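Local coordinates for protein Fe(2+) transporter FeoB (Escherichia coli, PDB 3I8S) that transports ferrous iron into the cell in a GTP-driven system, its cytosolic G-protein domain, the part present here, probably coupling GTP binding to channel opening, at residues 129-141 / 252-264. Residues are numbered along the deposited sequence; the frame is centred on the assembly and turned at random. Where two conformers were deposited one is given.
Sequences NIRIEIDALSARL and IAAICDVVSNTLT
Arg131 and Asn261 form the hydrogen-bonded pair of a two-stranded antiparallel sheet that joins the G domain to the strand following the long helix 240-259; beside it, helices 134-141 and 252-259 run roughly antiparallel, their axes 9.4 Å apart. Arg131 N donates to Asn261 O, and Asn261 N returns to Arg131 O, each over 3.0 Å. Glu133 N, just before its helix, reaches Val259 O at 2.8 Å, extending the bonding to the last turn of the other helix.

Apolar contacts fill the space between the helices. Branched Val259 serves two neighbours at once: CG1 lies 3.5 Å from Ile132 CG2, while CG2 packs against the backbone of Leu137. Leu137 CD1 meets Ile255 CG2 at 3.6 Å, the two side chains crossing nearly at right angles. Ala136 CB, a lone methyl suited to close approach, lies 3.9 Å from Val259 CG2.

Arg140 suits a partly exposed edge, its methylenes sliding past Ile255. With an alanine in its place, Val258 would probably lose its flat cover and Ala136 O its side-chain donor. CG beside the backbone N (chi1 -76°) and a bend at chi4 put Ala136 O in the guanidinium plane, bonded by NH1 at 3.0 Å; Arg140 N reaches that oxygen from the opposite face. Val258 CG1 lies over one guanidinium face, offset toward its rim, 3.5 Å from Arg140 NH2.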
loop_
_atom_site.group_PDB
_atom_site.type_symbol
_atom_site.label_atom_id
_atom_site.label_comp_id
_atom_site.label_asym_id
_atom_site.label_seq_id
_atom_site.Cartn_x
_atom_site.Cartn_y
_atom_site.Cartn_z
ATOM N N ASN A 129 13.931 -21.922 0.538
ATOM C CA ASN A 129 13.013 -22.991 0.164
ATOM C C ASN A 129 11.568 -22.488 0.028
ATOM O O ASN A 129 10.633 -23.196 0.377
ATOM C CB ASN A 129 13.086 -24.120 1.206
ATOM C CG ASN A 129 12.616 -25.461 0.676
ATOM O OD1 ASN A 129 12.562 -26.442 1.419
ATOM N ND2 ASN A 129 12.303 -25.523 -0.603
ATOM N N ILE A 130 11.384 -21.260 -0.456
ATOM C CA ILE A 130 10.036 -20.752 -0.692
ATOM C C ILE A 130 9.864 -20.350 -2.168
ATOM O O ILE A 130 10.691 -19.606 -2.720
ATOM C CB ILE A 130 9.627 -19.612 0.308
ATOM C CG1 ILE A 130 8.529 -18.740 -0.281
ATOM C CG2 ILE A 130 10.793 -18.752 0.730
ATOM C CD1 ILE A 130 8.138 -17.646 0.622
ATOM N N ARG A 131 8.810 -20.893 -2.788
ATOM C CA ARG A 131 8.345 -20.468 -4.111
ATOM C C ARG A 131 7.020 -19.725 -3.931
ATOM O O ARG A 131 6.170 -20.143 -3.138
ATOM C CB ARG A 131 8.133 -21.659 -5.058
ATOM C CG ARG A 131 7.786 -21.232 -6.526
ATOM C CD ARG A 131 7.294 -22.403 -7.434
ATOM N NE ARG A 131 7.276 -22.050 -8.875
ATOM C CZ ARG A 131 6.383 -21.238 -9.467
ATOM N NH1 ARG A 131 5.395 -20.677 -8.768
ATOM N NH2 ARG A 131 6.475 -20.986 -10.777
ATOM N N ILE A 132 6.892 -18.606 -4.630
ATOM C CA ILE A 132 5.672 -17.796 -4.648
ATOM C C ILE A 132 4.896 -18.061 -5.953
ATOM O O ILE A 132 5.455 -17.935 -7.072
ATOM C CB ILE A 132 5.965 -16.290 -4.559
ATOM C CG1 ILE A 132 6.773 -15.946 -3.286
ATOM C CG2 ILE A 132 4.668 -15.481 -4.535
ATOM C CD1 ILE A 132 6.190 -16.444 -2.026
ATOM N N GLU A 133 3.618 -18.419 -5.804
ATOM C CA GLU A 133 2.719 -18.548 -6.936
ATOM C C GLU A 133 2.243 -17.163 -7.341
ATOM O O GLU A 133 1.343 -16.576 -6.713
ATOM C CB GLU A 133 1.511 -19.359 -6.566
ATOM C CG GLU A 133 1.723 -20.817 -6.540
ATOM C CD GLU A 133 0.400 -21.528 -6.696
ATOM O OE1 GLU A 133 -0.594 -20.989 -6.136
ATOM O OE2 GLU A 133 0.338 -22.574 -7.388
ATOM N N ILE A 134 2.858 -16.632 -8.380
ATOM C CA ILE A 134 2.703 -15.205 -8.669
ATOM C C ILE A 134 1.270 -14.862 -9.109
ATOM O O ILE A 134 0.647 -13.881 -8.626
ATOM C CB ILE A 134 3.748 -14.767 -9.714
ATOM C CG1 ILE A 134 5.134 -14.697 -9.057
ATOM C CG2 ILE A 134 3.423 -13.419 -10.303
ATOM C CD1 ILE A 134 6.197 -14.994 -10.038
ATOM N N ASP A 135 0.728 -15.662 -10.012
ATOM C CA ASP A 135 -0.643 -15.389 -10.473
ATOM C C ASP A 135 -1.707 -15.609 -9.423
ATOM O O ASP A 135 -2.692 -14.866 -9.378
ATOM C CB ASP A 135 -0.968 -16.171 -11.736
ATOM C CG ASP A 135 -1.125 -15.265 -12.899
ATOM O OD1 ASP A 135 -0.476 -14.192 -12.824
ATOM O OD2 ASP A 135 -1.924 -15.580 -13.815
ATOM N N ALA A 136 -1.522 -16.624 -8.582
ATOM C CA ALA A 136 -2.368 -16.816 -7.429
ATOM C C ALA A 136 -2.373 -15.564 -6.510
ATOM O O ALA A 136 -3.413 -15.133 -6.006
ATOM C CB ALA A 136 -1.933 -18.062 -6.636
ATOM N N LEU A 137 -1.202 -14.977 -6.288
ATOM C CA LEU A 137 -1.141 -13.753 -5.508
ATOM C C LEU A 137 -1.855 -12.569 -6.212
ATOM O O LEU A 137 -2.637 -11.848 -5.585
ATOM C CB LEU A 137 0.316 -13.368 -5.261
ATOM C CG LEU A 137 0.537 -12.189 -4.361
ATOM C CD1 LEU A 137 -0.160 -12.218 -3.052
ATOM C CD2 LEU A 137 2.071 -12.030 -4.171
ATOM N N SER A 138 -1.578 -12.364 -7.487
ATOM C CA SER A 138 -2.192 -11.283 -8.248
ATOM C C SER A 138 -3.718 -11.381 -8.190
ATOM O O SER A 138 -4.419 -10.382 -7.976
ATOM C CB SER A 138 -1.746 -11.313 -9.716
ATOM O OG SER A 138 -2.359 -10.256 -10.450
ATOM N N ALA A 139 -4.228 -12.591 -8.392
ATOM C CA ALA A 139 -5.663 -12.877 -8.280
ATOM C C ALA A 139 -6.302 -12.458 -6.947
ATOM O O ALA A 139 -7.462 -12.020 -6.944
ATOM C CB ALA A 139 -5.931 -14.375 -8.516
ATOM N N ARG A 140 -5.596 -12.671 -5.832
ATOM C CA ARG A 140 -6.110 -12.377 -4.485
ATOM C C ARG A 140 -5.990 -10.881 -4.115
ATOM O O ARG A 140 -6.807 -10.357 -3.333
ATOM C CB ARG A 140 -5.417 -13.255 -3.443
ATOM C CG ARG A 140 -5.966 -14.710 -3.462
ATOM C CD ARG A 140 -5.009 -15.754 -2.812
ATOM N NE ARG A 140 -5.656 -17.041 -2.891
ATOM C CZ ARG A 140 -5.792 -17.767 -4.008
ATOM N NH1 ARG A 140 -5.287 -17.373 -5.176
ATOM N NH2 ARG A 140 -6.443 -18.909 -3.954
ATOM N N LEU A 141 -4.984 -10.233 -4.676
ATOM C CA LEU A 141 -4.742 -8.805 -4.493
ATOM C C LEU A 141 -5.578 -7.933 -5.402
ATOM O O LEU A 141 -5.931 -6.823 -5.017
ATOM C CB LEU A 141 -3.271 -8.489 -4.725
ATOM C CG LEU A 141 -2.317 -9.180 -3.753
ATOM C CD1 LEU A 141 -0.875 -8.660 -4.063
ATOM C CD2 LEU A 141 -2.723 -8.964 -2.291
ATOM N N ILE A 252 -4.359 -11.946 5.198
ATOM C CA ILE A 252 -2.965 -12.130 4.786
ATOM C C ILE A 252 -2.539 -13.571 4.928
ATOM O O ILE A 252 -1.952 -14.158 4.048
ATOM C CB ILE A 252 -1.997 -11.275 5.678
ATOM C CG1 ILE A 252 -2.119 -9.787 5.379
ATOM C CG2 ILE A 252 -0.561 -11.744 5.539
ATOM C CD1 ILE A 252 -2.395 -9.432 3.938
ATOM N N ALA A 253 -2.851 -14.147 6.080
ATOM C CA ALA A 253 -2.544 -15.520 6.374
ATOM C C ALA A 253 -3.170 -16.490 5.341
ATOM O O ALA A 253 -2.527 -17.455 4.902
ATOM C CB ALA A 253 -2.985 -15.848 7.861
ATOM N N ALA A 254 -4.420 -16.217 4.961
ATOM C CA ALA A 254 -5.149 -17.059 4.001
ATOM C C ALA A 254 -4.505 -16.996 2.611
ATOM O O ALA A 254 -4.367 -18.013 1.942
ATOM C CB ALA A 254 -6.640 -16.601 3.962
ATOM N N ILE A 255 -4.106 -15.794 2.190
ATOM C CA ILE A 255 -3.350 -15.567 0.939
ATOM C C ILE A 255 -2.025 -16.323 0.955
ATOM O O ILE A 255 -1.708 -17.099 0.054
ATOM C CB ILE A 255 -3.103 -14.007 0.681
ATOM C CG1 ILE A 255 -4.418 -13.294 0.456
ATOM C CG2 ILE A 255 -2.174 -13.767 -0.536
ATOM C CD1 ILE A 255 -4.287 -11.725 0.315
ATOM N N CYS A 256 -1.287 -16.157 2.024
ATOM C CA CYS A 256 0.006 -16.753 2.093
ATOM C C CYS A 256 -0.021 -18.270 2.135
ATOM O O CYS A 256 0.895 -18.904 1.612
ATOM C CB CYS A 256 0.792 -16.197 3.252
ATOM S SG CYS A 256 1.263 -14.527 2.929
ATOM N N ASP A 257 -1.067 -18.838 2.713
ATOM C CA ASP A 257 -1.245 -20.285 2.729
ATOM C C ASP A 257 -1.314 -20.875 1.321
ATOM O O ASP A 257 -0.861 -21.971 1.115
ATOM C CB ASP A 257 -2.526 -20.699 3.454
ATOM C CG ASP A 257 -2.393 -20.666 4.969
ATOM O OD1 ASP A 257 -1.263 -20.450 5.465
ATOM O OD2 ASP A 257 -3.441 -20.854 5.655
ATOM N N VAL A 258 -1.905 -20.141 0.384
ATOM C CA VAL A 258 -2.031 -20.567 -0.999
ATOM C C VAL A 258 -0.795 -20.247 -1.822
ATOM O O VAL A 258 -0.296 -21.073 -2.589
ATOM C CB VAL A 258 -3.253 -19.878 -1.656
ATOM C CG1 VAL A 258 -3.321 -20.195 -3.139
ATOM C CG2 VAL A 258 -4.572 -20.324 -0.949
ATOM N N VAL A 259 -0.319 -19.022 -1.651
ATOM C CA VAL A 259 0.677 -18.407 -2.517
ATOM C C VAL A 259 2.132 -18.801 -2.233
ATOM O O VAL A 259 2.941 -18.853 -3.155
ATOM C CB VAL A 259 0.470 -16.872 -2.416
ATOM C CG1 VAL A 259 1.655 -16.072 -2.797
ATOM C CG2 VAL A 259 -0.839 -16.523 -3.201
ATOM N N SER A 260 2.451 -19.045 -0.963
ATOM C CA SER A 260 3.810 -19.372 -0.546
ATOM C C SER A 260 3.884 -20.841 -0.208
ATOM O O SER A 260 3.131 -21.322 0.638
ATOM C CB SER A 260 4.223 -18.506 0.637
ATOM O OG SER A 260 5.554 -18.822 1.034
ATOM N N ASN A 261 4.747 -21.558 -0.930
ATOM C CA ASN A 261 4.862 -23.004 -0.847
ATOM C C ASN A 261 6.302 -23.377 -0.567
ATOM O O ASN A 261 7.202 -22.596 -0.850
ATOM C CB ASN A 261 4.507 -23.645 -2.191
ATOM C CG ASN A 261 3.034 -23.559 -2.549
ATOM O OD1 ASN A 261 2.484 -24.524 -3.078
ATOM N ND2 ASN A 261 2.413 -22.408 -2.337
ATOM N N THR A 262 6.509 -24.586 -0.043
ATOM C CA THR A 262 7.832 -25.190 0.013
ATOM C C THR A 262 8.300 -25.470 -1.418
ATOM O O THR A 262 7.516 -25.923 -2.254
ATOM C CB THR A 262 7.816 -26.542 0.789
ATOM O OG1 THR A 262 7.197 -26.370 2.074
ATOM C CG2 THR A 262 9.220 -27.057 0.976
ATOM N N LEU A 263 9.568 -25.203 -1.701
ATOM C CA LEU A 263 10.151 -25.523 -3.010
ATOM C C LEU A 263 10.500 -27.020 -3.205
ATOM O O LEU A 263 10.419 -27.533 -4.331
ATOM C CB LEU A 263 11.390 -24.653 -3.246
ATOM C CG LEU A 263 11.938 -24.541 -4.666
ATOM C CD1 LEU A 263 10.955 -23.793 -5.549
ATOM C CD2 LEU A 263 13.289 -23.814 -4.632
ATOM N N THR A 264 10.867 -27.714 -2.121
ATOM C CA THR A 264 11.411 -29.086 -2.173
ATOM C C THR A 264 10.728 -29.979 -3.211
ATOM O O THR A 264 11.149 -31.123 -3.448
ATOM C CB THR A 264 11.294 -29.786 -0.794
ATOM O OG1 THR A 264 11.384 -28.815 0.256
ATOM C CG2 THR A 264 12.386 -30.847 -0.617
#